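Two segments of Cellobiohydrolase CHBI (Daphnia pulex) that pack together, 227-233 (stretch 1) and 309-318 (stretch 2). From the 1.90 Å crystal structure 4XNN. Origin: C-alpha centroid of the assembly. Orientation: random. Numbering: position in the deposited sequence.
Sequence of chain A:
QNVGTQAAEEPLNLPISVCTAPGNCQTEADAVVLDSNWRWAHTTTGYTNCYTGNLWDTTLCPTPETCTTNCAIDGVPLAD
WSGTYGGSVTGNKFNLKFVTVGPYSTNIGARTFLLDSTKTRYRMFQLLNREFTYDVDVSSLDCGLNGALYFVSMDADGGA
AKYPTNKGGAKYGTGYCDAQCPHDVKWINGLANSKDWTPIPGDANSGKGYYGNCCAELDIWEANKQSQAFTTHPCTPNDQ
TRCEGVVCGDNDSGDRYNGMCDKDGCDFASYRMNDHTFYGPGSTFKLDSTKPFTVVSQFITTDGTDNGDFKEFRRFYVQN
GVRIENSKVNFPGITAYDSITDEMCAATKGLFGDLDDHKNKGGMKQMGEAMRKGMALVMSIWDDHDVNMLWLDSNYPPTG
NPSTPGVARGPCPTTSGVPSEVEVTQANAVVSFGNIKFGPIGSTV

Stretch 1, residues 227-233: SQAFTTH
Stretch 2 (309-318) DFKEFRRFYV

Two extended strands, 228-233 and 310-318, run nearly antiparallel at 164°, their axes 9.6 Å apart at closest. That gap suits side chains meeting between layers, and no clear direct hydrogen bond crosses it. Register is set by Thr232 and Phe313, CA atoms 8.8 Å apart. On stretch 1, Gln228, Phe230 and Thr232, all chi1 p, point toward the partner, while Ala229 and Thr231 point away.

Along stretch 2, Phe310 (chi1 t, chi2 30°) opens the contact, its ring edge at CE2 lying 4.3 Å from Thr232 CG2. Phe313 (t, chi2 -27°) also meets that methyl at its edge, CD2 to Thr232 CG2 4.1 Å, but offers a face to Phe230: CZ lies 3.7 Å from Phe230 CD2, ring centroids 4.7 Å apart, planes oblique at 41°. Arg314 (m) turns away.

Arg315 (t, p, p, chi4 87°) curls its guanidinium over Phe230 (chi2 -85°). Its CZ sits 4.4 Å from that ring's centroid, an off-centre cation-pi contact, and NH1 is 3.4 Å from Phe230 CD1. NH1 also donates to Tyr317 OH at 3.0 Å and to water 1 at 2.8 Å; this water donates to Gln228 OE1, 2.8 Å away. Tyr317 (m, chi2 -86°) ends the contact, its OH 3.4 Å from Gln228 OE1. Polar groups thus close one end, apolar ones the other.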

# COMPACT_ATOMS: atom_id res chain seq x y z
N SER A 227 5.21 14.53 -5.48
CA SER A 227 3.97 14.11 -6.07
C SER A 227 3.16 13.19 -5.13
O SER A 227 3.71 12.51 -4.32
CB SER A 227 4.17 13.34 -7.34
OG SER A 227 4.83 14.13 -8.26
N GLN A 228 1.84 13.28 -5.23
CA GLN A 228 0.92 12.39 -4.45
C GLN A 228 -0.31 12.00 -5.31
O GLN A 228 -0.72 12.71 -6.26
CB GLN A 228 0.48 13.03 -3.13
CG GLN A 228 -0.11 14.45 -3.24
CD GLN A 228 -1.48 14.53 -3.82
OE1 GLN A 228 -2.29 13.59 -3.70
NE2 GLN A 228 -1.75 15.65 -4.49
N ALA A 229 -0.84 10.81 -5.05
CA ALA A 229 -2.02 10.29 -5.76
C ALA A 229 -2.91 9.49 -4.81
O ALA A 229 -2.42 8.95 -3.84
CB ALA A 229 -1.58 9.41 -6.91
N PHE A 230 -4.19 9.36 -5.19
CA PHE A 230 -5.10 8.43 -4.56
C PHE A 230 -5.78 7.68 -5.72
O PHE A 230 -6.02 8.29 -6.76
CB PHE A 230 -6.12 9.09 -3.59
CG PHE A 230 -6.97 10.23 -4.13
CD1 PHE A 230 -6.52 11.51 -4.14
CD2 PHE A 230 -8.32 10.05 -4.39
CE1 PHE A 230 -7.31 12.58 -4.49
CE2 PHE A 230 -9.15 11.09 -4.80
CZ PHE A 230 -8.64 12.39 -4.85
N THR A 231 -6.09 6.40 -5.51
CA THR A 231 -6.43 5.50 -6.61
C THR A 231 -7.32 4.34 -6.14
O THR A 231 -7.09 3.76 -5.09
CB THR A 231 -5.09 4.92 -7.22
OG1 THR A 231 -4.20 6.01 -7.50
CG2 THR A 231 -5.34 4.18 -8.50
N THR A 232 -8.31 4.02 -6.99
CA THR A 232 -9.19 2.86 -6.80
C THR A 232 -8.78 1.74 -7.76
O THR A 232 -8.53 2.01 -8.94
CB THR A 232 -10.61 3.24 -7.09
OG1 THR A 232 -10.72 3.84 -8.39
CG2 THR A 232 -11.13 4.18 -5.96
N HIS A 233 -8.68 0.52 -7.25
CA HIS A 233 -8.33 -0.65 -8.01
C HIS A 233 -9.33 -1.80 -7.75
O HIS A 233 -9.06 -2.67 -6.94
CB HIS A 233 -6.97 -1.22 -7.64
CG HIS A 233 -5.81 -0.32 -7.88
ND1 HIS A 233 -4.98 -0.45 -8.98
CD2 HIS A 233 -5.25 0.63 -7.10
CE1 HIS A 233 -3.99 0.42 -8.89
NE2 HIS A 233 -4.11 1.06 -7.74
N ASP A 309 -24.53 2.14 -3.43
CA ASP A 309 -23.30 1.75 -4.12
C ASP A 309 -22.27 2.93 -3.94
O ASP A 309 -22.66 4.12 -3.88
CB ASP A 309 -23.52 1.61 -5.66
CG ASP A 309 -24.54 0.54 -6.03
OD1 ASP A 309 -24.58 -0.48 -5.38
OD2 ASP A 309 -25.27 0.72 -7.02
N PHE A 310 -20.97 2.60 -3.91
CA PHE A 310 -19.90 3.66 -3.90
C PHE A 310 -20.00 4.44 -5.22
O PHE A 310 -20.05 3.84 -6.31
CB PHE A 310 -18.57 2.95 -3.87
CG PHE A 310 -17.36 3.82 -3.70
CD1 PHE A 310 -17.40 5.01 -2.99
CD2 PHE A 310 -16.12 3.31 -4.13
CE1 PHE A 310 -16.24 5.72 -2.74
CE2 PHE A 310 -14.94 4.02 -3.92
CZ PHE A 310 -14.99 5.23 -3.24
N LYS A 311 -20.04 5.76 -5.11
CA LYS A 311 -20.07 6.58 -6.30
C LYS A 311 -18.97 7.62 -6.36
O LYS A 311 -18.67 8.08 -7.43
CB LYS A 311 -21.47 7.22 -6.53
CG LYS A 311 -21.92 8.30 -5.62
CD LYS A 311 -23.04 9.16 -6.28
CE LYS A 311 -23.35 10.48 -5.54
NZ LYS A 311 -23.92 10.28 -4.18
N GLU A 312 -18.37 8.01 -5.22
CA GLU A 312 -17.44 9.14 -5.29
C GLU A 312 -16.45 9.10 -4.12
O GLU A 312 -16.86 8.98 -2.97
CB GLU A 312 -18.20 10.47 -5.31
CG GLU A 312 -17.29 11.66 -5.40
CD GLU A 312 -18.04 12.93 -5.64
OE1 GLU A 312 -19.20 12.99 -5.16
OE2 GLU A 312 -17.46 13.89 -6.24
N PHE A 313 -15.14 9.15 -4.43
CA PHE A 313 -14.06 9.35 -3.42
C PHE A 313 -13.72 10.85 -3.46
O PHE A 313 -13.09 11.33 -4.41
CB PHE A 313 -12.87 8.45 -3.88
CG PHE A 313 -11.68 8.32 -2.98
CD1 PHE A 313 -11.28 9.28 -2.06
CD2 PHE A 313 -10.86 7.19 -3.17
CE1 PHE A 313 -10.12 9.11 -1.34
CE2 PHE A 313 -9.69 7.04 -2.44
CZ PHE A 313 -9.31 8.02 -1.52
N ARG A 314 -14.07 11.55 -2.39
CA ARG A 314 -13.78 12.99 -2.22
C ARG A 314 -12.55 13.10 -1.30
O ARG A 314 -12.26 12.20 -0.49
CB ARG A 314 -14.97 13.71 -1.58
CG ARG A 314 -16.22 13.72 -2.42
CD ARG A 314 -17.31 14.74 -2.01
NE ARG A 314 -17.66 14.82 -0.54
CZ ARG A 314 -18.93 14.99 -0.04
NH1 ARG A 314 -20.04 14.93 -0.88
NH2 ARG A 314 -19.08 15.18 1.31
N ARG A 315 -11.92 14.26 -1.38
CA ARG A 315 -10.63 14.54 -0.71
C ARG A 315 -10.54 16.01 -0.36
O ARG A 315 -10.77 16.84 -1.21
CB ARG A 315 -9.49 14.20 -1.65
CG ARG A 315 -8.10 14.55 -1.20
CD ARG A 315 -7.59 13.95 0.12
NE ARG A 315 -7.62 12.52 0.19
CZ ARG A 315 -6.65 11.70 -0.23
NH1 ARG A 315 -5.63 12.20 -0.91
NH2 ARG A 315 -6.77 10.39 -0.09
N PHE A 316 -10.12 16.28 0.86
CA PHE A 316 -9.55 17.56 1.18
C PHE A 316 -8.45 17.43 2.19
O PHE A 316 -8.19 16.33 2.73
CB PHE A 316 -10.62 18.56 1.62
CG PHE A 316 -11.23 18.28 2.96
CD1 PHE A 316 -12.32 17.42 3.10
CD2 PHE A 316 -10.74 18.91 4.09
CE1 PHE A 316 -12.89 17.17 4.37
CE2 PHE A 316 -11.25 18.63 5.35
CZ PHE A 316 -12.36 17.81 5.49
N TYR A 317 -7.75 18.56 2.46
CA TYR A 317 -6.61 18.58 3.34
C TYR A 317 -6.78 19.66 4.40
O TYR A 317 -7.54 20.60 4.19
CB TYR A 317 -5.34 18.87 2.51
CG TYR A 317 -5.11 17.85 1.40
CD1 TYR A 317 -4.42 16.68 1.68
CD2 TYR A 317 -5.62 18.02 0.10
CE1 TYR A 317 -4.20 15.72 0.71
CE2 TYR A 317 -5.39 17.10 -0.86
CZ TYR A 317 -4.75 15.90 -0.56
OH TYR A 317 -4.50 14.88 -1.47
N VAL A 318 -6.11 19.49 5.54
CA VAL A 318 -5.95 20.58 6.52
C VAL A 318 -4.49 20.78 6.86
O VAL A 318 -3.85 19.85 7.22
CB VAL A 318 -6.73 20.29 7.82
CG1 VAL A 318 -6.78 21.52 8.71
CG2 VAL A 318 -8.15 19.85 7.50
O HOH W 1 -3.39 11.34 -2.38
O HOH W 2 -5.01 15.61 -4.15